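Putative uncharacterized protein (Trypanosoma brucei brucei, PDB 5KO4) is of uncharacterised biological role but contains a bromodomain, a helical module that probably reads acetylated lysines in proteins, as in other members of the family. Local coordinates at residues 20-25 against 91-96; 12-17 against 67-72; 35-40 against 73-78; 48-53 against 63-68. All coordinates share one frame; numbering follows the deposited sequence.

Contact 1: residues 20-25 against 91-96; sequences DLDRDG and RRIEIA
L21 and I93 bring the two backbones nearest, with the L21 CA 6.8 Å from the I93 CA, where the last turn of helix 8-21 meets the middle of helix 85-104. The chain leaves the helix at D22, the centre of an inverse gamma turn closed by a weak bond from R23 N to L21 O. A type I beta turn from D22 to G25 follows, and G25 has the positive phi that glycine accepts readily.

The contact is apolar and small. L21 touches the other helix at two points. L21 CB lies 4.0 Å from I93 CG1. L21 CD1 lies 3.6 Å from A96 CB. The leucine CG stands beside its own backbone N (chi1 -67°), and the extended chi2 of -178° carries CD1 out to the alanine. I93 meets residues on both sides of the helix end: its CG1 sits by L21, while I93 CD1 packs 3.9 Å from D22 CB.

D22 thus offers only its methylene to I93. Its carboxylate is bonded outside the contact: OD1 to the N-H of I26, OD2 to the N-H of F27 and to W47 NE1.

In the left-handed four-helix bundle of a bromodomain this contact joins the first and last helices, at the point where the long ZA loop starts. The bond from D22 to W47 ties the same corner to the beginning of helix 47-55.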
# COMPACT_ATOMS: atom_id res chain seq x y z
N ASP A 20 -11.92 -6.65 10.74
CA ASP A 20 -13.11 -5.92 10.26
C ASP A 20 -12.82 -4.41 10.13
O ASP A 20 -13.38 -3.76 9.25
CB ASP A 20 -14.29 -6.14 11.22
CG ASP A 20 -15.00 -7.47 11.09
OD1 ASP A 20 -14.88 -8.11 10.03
OD2 ASP A 20 -15.73 -7.85 12.04
N LEU A 21 -11.99 -3.84 11.02
CA LEU A 21 -11.60 -2.42 10.92
C LEU A 21 -10.76 -2.20 9.67
O LEU A 21 -10.83 -1.13 9.06
CB LEU A 21 -10.79 -1.99 12.14
CG LEU A 21 -11.55 -1.95 13.45
CD1 LEU A 21 -10.66 -1.45 14.56
CD2 LEU A 21 -12.80 -1.07 13.36
N ASP A 22 -9.94 -3.18 9.29
CA ASP A 22 -9.13 -3.11 8.09
C ASP A 22 -10.01 -3.61 6.95
O ASP A 22 -9.88 -4.74 6.48
CB ASP A 22 -7.86 -3.94 8.27
CG ASP A 22 -6.86 -3.79 7.18
OD1 ASP A 22 -7.14 -3.04 6.20
OD2 ASP A 22 -5.79 -4.43 7.26
N ARG A 23 -10.93 -2.74 6.52
CA ARG A 23 -12.00 -3.07 5.59
C ARG A 23 -11.48 -3.64 4.27
O ARG A 23 -12.05 -4.59 3.75
CB ARG A 23 -12.86 -1.84 5.31
CG ARG A 23 -13.60 -1.30 6.54
CD ARG A 23 -14.30 0.01 6.26
NE ARG A 23 -15.50 -0.17 5.43
CZ ARG A 23 -16.67 -0.60 5.88
NH1 ARG A 23 -16.83 -0.93 7.16
NH2 ARG A 23 -17.70 -0.72 5.05
N ASP A 24 -10.39 -3.08 3.75
CA ASP A 24 -9.83 -3.51 2.47
C ASP A 24 -8.61 -4.45 2.63
O ASP A 24 -7.94 -4.75 1.64
CB ASP A 24 -9.45 -2.28 1.65
CG ASP A 24 -10.63 -1.34 1.51
OD1 ASP A 24 -11.66 -1.76 0.94
OD2 ASP A 24 -10.58 -0.23 2.08
N GLY A 25 -8.36 -4.93 3.85
CA GLY A 25 -7.28 -5.88 4.10
C GLY A 25 -5.89 -5.38 3.77
O GLY A 25 -5.05 -6.14 3.30
N ARG A 91 -2.93 3.18 13.19
CA ARG A 91 -3.07 3.77 14.53
C ARG A 91 -4.47 3.53 15.08
O ARG A 91 -4.60 3.22 16.27
CB ARG A 91 -2.79 5.27 14.51
CG ARG A 91 -1.29 5.62 14.44
CD ARG A 91 -0.57 5.34 15.70
NE ARG A 91 0.30 6.43 16.13
CZ ARG A 91 1.56 6.62 15.73
NH1 ARG A 91 2.07 5.87 14.76
NH2 ARG A 91 2.29 7.58 16.25
N ARG A 92 -5.52 3.67 14.25
CA ARG A 92 -6.88 3.40 14.74
C ARG A 92 -7.00 1.94 15.17
O ARG A 92 -7.65 1.63 16.16
CB ARG A 92 -7.94 3.72 13.69
CG ARG A 92 -8.04 5.18 13.27
CD ARG A 92 -7.97 6.19 14.41
NE ARG A 92 -9.02 5.97 15.42
CZ ARG A 92 -9.15 6.69 16.53
NH1 ARG A 92 -8.32 7.69 16.78
NH2 ARG A 92 -10.12 6.41 17.39
N ILE A 93 -6.36 1.03 14.42
CA ILE A 93 -6.36 -0.39 14.75
C ILE A 93 -5.57 -0.63 16.04
O ILE A 93 -6.02 -1.40 16.88
CB ILE A 93 -5.80 -1.18 13.55
CG1 ILE A 93 -6.84 -1.21 12.42
CG2 ILE A 93 -5.41 -2.62 13.96
CD1 ILE A 93 -6.32 -1.69 11.09
N GLU A 94 -4.43 0.05 16.21
CA GLU A 94 -3.63 -0.09 17.42
C GLU A 94 -4.44 0.37 18.64
O GLU A 94 -4.42 -0.27 19.68
CB GLU A 94 -2.33 0.71 17.33
CG GLU A 94 -1.39 0.41 18.48
CD GLU A 94 -0.11 1.20 18.51
OE1 GLU A 94 0.14 1.96 17.55
OE2 GLU A 94 0.61 1.12 19.52
N ILE A 95 -5.15 1.50 18.49
CA ILE A 95 -5.97 2.03 19.56
C ILE A 95 -7.01 1.01 19.94
O ILE A 95 -7.20 0.74 21.12
CB ILE A 95 -6.61 3.37 19.12
CG1 ILE A 95 -5.54 4.47 19.06
CG2 ILE A 95 -7.74 3.78 20.06
CD1 ILE A 95 -5.91 5.66 18.32
N ALA A 96 -7.67 0.41 18.95
CA ALA A 96 -8.68 -0.60 19.22
C ALA A 96 -8.12 -1.80 19.91
O ALA A 96 -8.68 -2.23 20.92
CB ALA A 96 -9.35 -1.03 17.93

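Contact 2: residues 12-17 against 67-72; sequences RSILHV and NDMRLV
The hydrophobic core of the bromodomain four-helix bundle is the setting here. M69 of helix 62-80 reaches across it to I14 and L15 of helix 8-21. The backbones stay well apart, with the L15 CA 8.3 Å from the M69 CA, and side chains fill the gap. No hydrogen bond crosses between the two segments. All three touching residues are buried.

M69 does most of the reaching. Its CB points at the other helix, and CG stands beside the backbone N. The chain is then folded twice, at chi2 (-73°) and chi3 (-75°). The bend presents the sulfur to one leucine branch and the terminal methyl to the isoleucine. The L15 and M69 side chains cross obliquely. L15 starts off to one side, but its CG lies anti to the backbone N (chi1 -179°), and this swings CD1 over to the sulfur.

Other helices close the site. I14 also packs on L100 and F101 of helix 85-104. L15 touches L54, and M69 touches I50, both from helix 47-55. One small group of residues therefore draws on all four main helices of the bundle. At the centre, M69 SD lies 3.9 Å from L15 CD1, while M69 CE makes a looser approach of 4.3 Å to the branch methyl I14 CG2.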
# COMPACT_ATOMS: atom_id res chain seq x y z
N ARG A 12 -8.93 -14.53 19.49
CA ARG A 12 -9.69 -14.69 18.25
C ARG A 12 -10.65 -13.51 18.06
O ARG A 12 -10.76 -12.97 16.95
CB ARG A 12 -10.49 -15.98 18.28
CG ARG A 12 -11.28 -16.20 17.00
CD ARG A 12 -12.13 -17.45 17.04
NE ARG A 12 -11.31 -18.64 17.21
CZ ARG A 12 -10.65 -19.25 16.23
NH1 ARG A 12 -10.70 -18.77 14.99
NH2 ARG A 12 -9.93 -20.33 16.48
N SER A 13 -11.39 -13.11 19.10
CA SER A 13 -12.35 -12.03 18.94
C SER A 13 -11.63 -10.69 18.65
O SER A 13 -12.10 -9.93 17.80
CB SER A 13 -13.25 -11.91 20.17
OG SER A 13 -12.59 -11.43 21.32
N ILE A 14 -10.48 -10.43 19.28
CA ILE A 14 -9.75 -9.18 19.03
C ILE A 14 -9.22 -9.17 17.60
O ILE A 14 -9.33 -8.16 16.91
CB ILE A 14 -8.62 -8.97 20.05
CG1 ILE A 14 -9.22 -8.77 21.47
CG2 ILE A 14 -7.76 -7.77 19.65
CD1 ILE A 14 -8.24 -8.90 22.58
N LEU A 15 -8.71 -10.30 17.13
CA LEU A 15 -8.25 -10.37 15.75
C LEU A 15 -9.43 -10.14 14.78
O LEU A 15 -9.25 -9.46 13.76
CB LEU A 15 -7.59 -11.72 15.48
CG LEU A 15 -7.05 -11.93 14.05
CD1 LEU A 15 -5.99 -10.87 13.68
CD2 LEU A 15 -6.47 -13.32 13.90
N HIS A 16 -10.61 -10.68 15.08
CA HIS A 16 -11.78 -10.47 14.23
C HIS A 16 -12.15 -8.98 14.17
O HIS A 16 -12.45 -8.47 13.09
CB HIS A 16 -12.96 -11.28 14.74
CG HIS A 16 -14.18 -11.18 13.88
ND1 HIS A 16 -14.36 -12.01 12.79
CD2 HIS A 16 -15.26 -10.37 14.00
CE1 HIS A 16 -15.53 -11.67 12.27
NE2 HIS A 16 -16.11 -10.69 12.97
N VAL A 17 -12.09 -8.28 15.31
CA VAL A 17 -12.41 -6.85 15.34
C VAL A 17 -11.42 -6.10 14.45
O VAL A 17 -11.83 -5.29 13.61
CB VAL A 17 -12.39 -6.32 16.80
CG1 VAL A 17 -12.42 -4.79 16.83
CG2 VAL A 17 -13.55 -6.89 17.60
N ASN A 67 2.32 -9.42 20.98
CA ASN A 67 3.53 -9.05 20.28
C ASN A 67 3.35 -9.04 18.78
O ASN A 67 3.78 -8.11 18.11
CB ASN A 67 4.65 -9.99 20.63
CG ASN A 67 5.19 -9.79 22.01
OD1 ASN A 67 4.89 -8.81 22.69
ND2 ASN A 67 5.81 -10.80 22.53
N ASP A 68 2.73 -10.10 18.22
CA ASP A 68 2.55 -10.15 16.76
C ASP A 68 1.56 -9.09 16.27
O ASP A 68 1.78 -8.49 15.21
CB ASP A 68 2.09 -11.53 16.31
CG ASP A 68 3.18 -12.57 16.32
OD1 ASP A 68 4.36 -12.21 16.57
OD2 ASP A 68 2.86 -13.76 16.11
N MET A 69 0.49 -8.83 17.03
CA MET A 69 -0.46 -7.79 16.66
C MET A 69 0.20 -6.43 16.65
O MET A 69 0.01 -5.66 15.69
CB MET A 69 -1.62 -7.80 17.64
CG MET A 69 -2.48 -9.07 17.59
SD MET A 69 -3.52 -9.16 16.11
CE MET A 69 -4.78 -7.99 16.54
N ARG A 70 1.00 -6.13 17.67
CA ARG A 70 1.70 -4.85 17.76
C ARG A 70 2.72 -4.72 16.63
O ARG A 70 2.98 -3.63 16.13
CB ARG A 70 2.39 -4.71 19.12
CG ARG A 70 1.42 -4.44 20.25
CD ARG A 70 2.09 -4.47 21.61
NE ARG A 70 1.14 -4.11 22.66
CZ ARG A 70 1.38 -4.24 23.97
NH1 ARG A 70 2.54 -4.73 24.40
NH2 ARG A 70 0.45 -3.90 24.85
N LEU A 71 3.31 -5.84 16.22
CA LEU A 71 4.31 -5.83 15.15
C LEU A 71 3.71 -5.39 13.80
O LEU A 71 4.36 -4.68 13.02
CB LEU A 71 4.90 -7.23 15.04
CG LEU A 71 5.94 -7.48 13.99
CD1 LEU A 71 7.14 -6.53 14.15
CD2 LEU A 71 6.38 -8.93 14.03
N VAL A 72 2.47 -5.78 13.52
CA VAL A 72 1.85 -5.38 12.25
C VAL A 72 1.80 -3.87 12.15
O VAL A 72 2.16 -3.27 11.13
CB VAL A 72 0.43 -5.96 12.11
CG1 VAL A 72 -0.25 -5.45 10.84
CG2 VAL A 72 0.45 -7.48 12.12

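Contact 3: residues 35-40 against 73-78; sequences PDYRMI and VQNCYD
Y37 turns its CG anti to the backbone N (chi1 -158°), which sends the long ring toward helix 62-80. On that helix N75 keeps CG beside its own backbone N (chi1 -76°), with CB directed at the tyrosine. The phenol oxygen is what arrives: Y37 OH lies 3.7 Å from N75 CB. Ring and amide planes stand nearly perpendicular, 86° apart.

No direct hydrogen bond joins the two residues. Water 1 bridges them, 2.7 Å from Y37 OH and accepting from N75 ND2 at 2.9 Å. The same ND2 also bonds to the carbonyl O of H43, so both the water and the loop backbone hold the buried amide.

The sequence P35, D36, Y37 belongs to the ZA loop of the bromodomain. In relatives this loop and the end of the second-last long helix line the acetyl-lysine pocket. N80, at the end of helix 62-80, bonds through ND2 to C76 O.

Toward the surface, I40 CG2 rests 4.1 Å from the backbone O of D78. The D78 carboxylate is held within its own helix. Q74 NE2 donates to D78 OD1 over 2.9 Å.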
# COMPACT_ATOMS: atom_id res chain seq x y z
N PRO A 35 7.94 -2.57 -2.56
CA PRO A 35 9.32 -2.12 -2.85
C PRO A 35 10.16 -1.95 -1.59
O PRO A 35 9.71 -1.33 -0.61
CB PRO A 35 9.13 -0.80 -3.59
CG PRO A 35 7.69 -0.46 -3.47
CD PRO A 35 6.95 -1.72 -3.24
N ASP A 36 11.36 -2.57 -1.58
CA ASP A 36 12.35 -2.51 -0.49
C ASP A 36 11.79 -3.01 0.86
O ASP A 36 12.37 -2.70 1.90
CB ASP A 36 12.86 -1.07 -0.31
CG ASP A 36 13.49 -0.46 -1.55
OD1 ASP A 36 14.14 -1.20 -2.30
OD2 ASP A 36 13.37 0.78 -1.73
N TYR A 37 10.70 -3.79 0.86
CA TYR A 37 10.07 -4.15 2.13
C TYR A 37 10.99 -4.97 3.03
O TYR A 37 11.12 -4.66 4.21
CB TYR A 37 8.76 -4.91 1.92
CG TYR A 37 7.86 -4.84 3.11
CD1 TYR A 37 7.01 -3.76 3.30
CD2 TYR A 37 7.94 -5.78 4.13
CE1 TYR A 37 6.22 -3.64 4.44
CE2 TYR A 37 7.19 -5.66 5.29
CZ TYR A 37 6.31 -4.60 5.43
OH TYR A 37 5.59 -4.48 6.59
N ARG A 38 11.66 -5.98 2.47
CA ARG A 38 12.55 -6.86 3.26
C ARG A 38 13.83 -6.12 3.70
O ARG A 38 14.44 -6.53 4.68
CB ARG A 38 12.92 -8.12 2.46
CG ARG A 38 11.73 -8.97 2.07
CD ARG A 38 12.17 -10.23 1.34
NE ARG A 38 11.09 -10.84 0.57
CZ ARG A 38 10.71 -10.46 -0.65
NH1 ARG A 38 11.31 -9.43 -1.25
NH2 ARG A 38 9.72 -11.09 -1.27
N MET A 39 14.21 -5.04 3.00
CA MET A 39 15.37 -4.21 3.37
C MET A 39 15.05 -3.33 4.58
O MET A 39 15.94 -3.02 5.37
CB MET A 39 15.77 -3.32 2.17
CG MET A 39 17.03 -2.51 2.40
SD MET A 39 17.48 -1.56 0.93
CE MET A 39 16.60 -0.02 1.27
N ILE A 40 13.80 -2.88 4.71
CA ILE A 40 13.39 -1.95 5.74
C ILE A 40 12.82 -2.67 6.96
O ILE A 40 13.07 -2.25 8.09
CB ILE A 40 12.34 -0.96 5.13
CG1 ILE A 40 12.99 -0.11 3.98
CG2 ILE A 40 11.73 -0.04 6.19
CD1 ILE A 40 14.01 0.94 4.45
N VAL A 73 1.34 -3.23 13.22
CA VAL A 73 1.16 -1.78 13.18
C VAL A 73 2.52 -1.06 13.28
O VAL A 73 2.72 -0.08 12.55
CB VAL A 73 0.13 -1.25 14.22
CG1 VAL A 73 -1.24 -1.89 13.98
CG2 VAL A 73 0.58 -1.48 15.66
N GLN A 74 3.47 -1.56 14.09
CA GLN A 74 4.78 -0.92 14.14
C GLN A 74 5.50 -1.05 12.79
O GLN A 74 6.17 -0.11 12.35
CB GLN A 74 5.64 -1.48 15.26
CG GLN A 74 6.91 -0.66 15.51
CD GLN A 74 6.58 0.77 15.87
OE1 GLN A 74 5.77 1.04 16.77
NE2 GLN A 74 7.20 1.73 15.18
N ASN A 75 5.32 -2.18 12.08
CA ASN A 75 5.92 -2.31 10.75
C ASN A 75 5.34 -1.28 9.80
O ASN A 75 6.07 -0.70 8.99
CB ASN A 75 5.71 -3.71 10.19
CG ASN A 75 6.60 -4.74 10.80
OD1 ASN A 75 7.59 -4.43 11.48
ND2 ASN A 75 6.29 -6.01 10.55
N CYS A 76 4.05 -1.00 9.92
CA CYS A 76 3.44 0.04 9.10
C CYS A 76 4.10 1.39 9.39
O CYS A 76 4.44 2.12 8.45
CB CYS A 76 1.94 0.11 9.36
SG CYS A 76 1.11 1.45 8.47
N TYR A 77 4.29 1.72 10.66
CA TYR A 77 4.89 3.01 10.98
C TYR A 77 6.30 3.08 10.45
O TYR A 77 6.70 4.12 9.94
CB TYR A 77 4.88 3.28 12.49
CG TYR A 77 3.54 3.09 13.19
CD1 TYR A 77 2.34 3.27 12.50
CD2 TYR A 77 3.48 2.61 14.49
CE1 TYR A 77 1.12 3.01 13.11
CE2 TYR A 77 2.26 2.35 15.10
CZ TYR A 77 1.08 2.51 14.40
OH TYR A 77 -0.13 2.23 14.99
N ASP A 78 7.05 2.00 10.54
CA ASP A 78 8.44 2.02 10.11
C ASP A 78 8.56 2.10 8.59
O ASP A 78 9.44 2.79 8.10
CB ASP A 78 9.17 0.78 10.64
CG ASP A 78 9.28 0.75 12.16
OD1 ASP A 78 8.87 1.74 12.81
OD2 ASP A 78 9.71 -0.28 12.70
O HOH W 1 4.60 -6.33 8.25

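Contact 4: residues 48-53 against 63-68; sequences DLIKAR and SAFIND
R53 and D68 form a salt bridge between helices 47-55 and 62-80, which run nearly antiparallel here (166° between the short segments). The axes come within 11.0 Å.

R53 NH1 donates to D68 OD2 at 3.0 Å. The acceptor lies in the guanidinium plane, at its edge, but the donor sits well above the carboxylate plane, and the two planes are 45° apart. The bond is moderately bent, with an N-H...O angle of 150°. The arginine chain is extended from CG to NE, and this carries NH1 across to the acid.

Water 2 supplies a second link. It accepts from R53 NH1 at 2.7 Å and donates to D68 OD1 at 2.8 Å. Both carboxylate oxygens are therefore engaged. OD2 has a further partner in the hydroxyl of Y59. This cluster would be expected to favour the charged form of the buried acid. R53 NE has a long, weak ion pair with E58. L49 CD2 lies over one face of the guanidinium, toward its rim.

Beside the polar group, I50 fills the gap with carbon. I50 CG2 lies 3.6 Å from F65 CE1. I50 CD1 lies 3.6 Å from D68 O and also packs along D68 CB.

These are the second and third of the four main helices in chain order. Y59, in the connection between them, touches both I50 and R53. Toward helix 8-21, F65 packs on C11 and K51 on L15, while I50 packs on V72 farther along helix 62-80.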
# COMPACT_ATOMS: atom_id res chain seq x y z
N ASP A 48 -3.46 -12.44 8.30
CA ASP A 48 -3.71 -13.85 7.95
C ASP A 48 -2.67 -14.77 8.58
O ASP A 48 -2.99 -15.93 8.87
CB ASP A 48 -3.75 -14.05 6.43
CG ASP A 48 -4.93 -13.41 5.74
OD1 ASP A 48 -5.88 -12.99 6.44
OD2 ASP A 48 -4.92 -13.33 4.48
N LEU A 49 -1.45 -14.29 8.78
CA LEU A 49 -0.42 -15.09 9.45
C LEU A 49 -0.77 -15.27 10.93
O LEU A 49 -0.66 -16.37 11.47
CB LEU A 49 0.96 -14.45 9.29
CG LEU A 49 2.14 -15.22 9.90
CD1 LEU A 49 2.16 -16.69 9.43
CD2 LEU A 49 3.45 -14.56 9.55
N ILE A 50 -1.24 -14.20 11.58
CA ILE A 50 -1.65 -14.30 12.98
C ILE A 50 -2.85 -15.27 13.10
O ILE A 50 -2.90 -16.05 14.05
CB ILE A 50 -1.97 -12.90 13.55
CG1 ILE A 50 -0.69 -12.03 13.52
CG2 ILE A 50 -2.55 -12.99 14.97
CD1 ILE A 50 -0.88 -10.61 13.94
N LYS A 51 -3.79 -15.21 12.16
CA LYS A 51 -4.93 -16.13 12.18
C LYS A 51 -4.43 -17.57 12.09
O LYS A 51 -4.88 -18.43 12.84
CB LYS A 51 -5.88 -15.81 11.01
CG LYS A 51 -7.10 -16.72 10.91
CD LYS A 51 -8.10 -16.47 12.03
CE LYS A 51 -9.04 -17.63 12.20
NZ LYS A 51 -9.76 -17.96 10.94
N ALA A 52 -3.48 -17.83 11.18
CA ALA A 52 -2.93 -19.18 11.01
C ALA A 52 -2.22 -19.65 12.29
O ALA A 52 -2.32 -20.81 12.68
CB ALA A 52 -1.97 -19.21 9.84
N ARG A 53 -1.54 -18.73 12.98
CA ARG A 53 -0.86 -19.06 14.22
C ARG A 53 -1.86 -19.39 15.32
O ARG A 53 -1.58 -20.28 16.12
CB ARG A 53 0.06 -17.91 14.64
CG ARG A 53 1.25 -17.84 13.70
CD ARG A 53 2.20 -16.73 13.99
NE ARG A 53 3.40 -16.91 13.16
CZ ARG A 53 4.49 -16.16 13.22
NH1 ARG A 53 4.57 -15.17 14.10
NH2 ARG A 53 5.54 -16.43 12.45
N SER A 63 0.69 -12.72 25.73
CA SER A 63 1.78 -11.80 25.40
C SER A 63 2.34 -12.07 24.00
O SER A 63 2.70 -11.12 23.31
CB SER A 63 2.89 -11.89 26.43
OG SER A 63 3.91 -10.94 26.15
N ALA A 64 2.43 -13.34 23.58
CA ALA A 64 2.98 -13.67 22.27
C ALA A 64 2.04 -13.23 21.14
O ALA A 64 2.49 -12.74 20.11
CB ALA A 64 3.25 -15.16 22.17
N PHE A 65 0.72 -13.36 21.36
CA PHE A 65 -0.27 -12.88 20.40
C PHE A 65 -0.21 -11.34 20.32
O PHE A 65 -0.15 -10.78 19.22
CB PHE A 65 -1.66 -13.35 20.82
CG PHE A 65 -2.79 -12.69 20.09
CD1 PHE A 65 -3.15 -13.11 18.82
CD2 PHE A 65 -3.49 -11.65 20.66
CE1 PHE A 65 -4.19 -12.49 18.13
CE2 PHE A 65 -4.57 -11.07 20.00
CZ PHE A 65 -4.92 -11.49 18.74
N ILE A 66 -0.15 -10.67 21.48
CA ILE A 66 -0.06 -9.22 21.55
C ILE A 66 1.19 -8.75 20.79
O ILE A 66 1.11 -7.78 20.04
CB ILE A 66 -0.05 -8.73 23.02
CG1 ILE A 66 -1.47 -8.89 23.64
CG2 ILE A 66 0.44 -7.28 23.13
CD1 ILE A 66 -1.49 -8.85 25.14
N ASN A 67 2.32 -9.42 20.98
CA ASN A 67 3.53 -9.05 20.28
C ASN A 67 3.35 -9.04 18.78
O ASN A 67 3.78 -8.11 18.11
CB ASN A 67 4.65 -9.99 20.63
CG ASN A 67 5.19 -9.79 22.01
OD1 ASN A 67 4.89 -8.81 22.69
ND2 ASN A 67 5.81 -10.80 22.53
N ASP A 68 2.73 -10.10 18.22
CA ASP A 68 2.55 -10.15 16.76
C ASP A 68 1.56 -9.09 16.27
O ASP A 68 1.78 -8.49 15.21
CB ASP A 68 2.09 -11.53 16.31
CG ASP A 68 3.18 -12.57 16.32
OD1 ASP A 68 4.36 -12.21 16.57
OD2 ASP A 68 2.86 -13.76 16.11
O HOH W 2 6.44 -13.50 15.15

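Contacts 2 and 4 are close neighbours, with centres about 6 Å apart. I50 CD1 passes from one to the other, 3.7 Å from M69 SD. Contacts 1 and 2 both use helix 8-21, and their centres are about 10 Å apart. Contact 3 lies about 17 Å from contact 1 and about 18 Å from contacts 2 and 4, measured between centres. By family resemblance, its loop and helix end probably border the acetyl-lysine pocket. A probable hydrogen bond, E94 OE1 to Y77 OH at 2.6 Å, connects it to contact 1. Contacts 1 and 4 lie on opposite sides of the chain's centre.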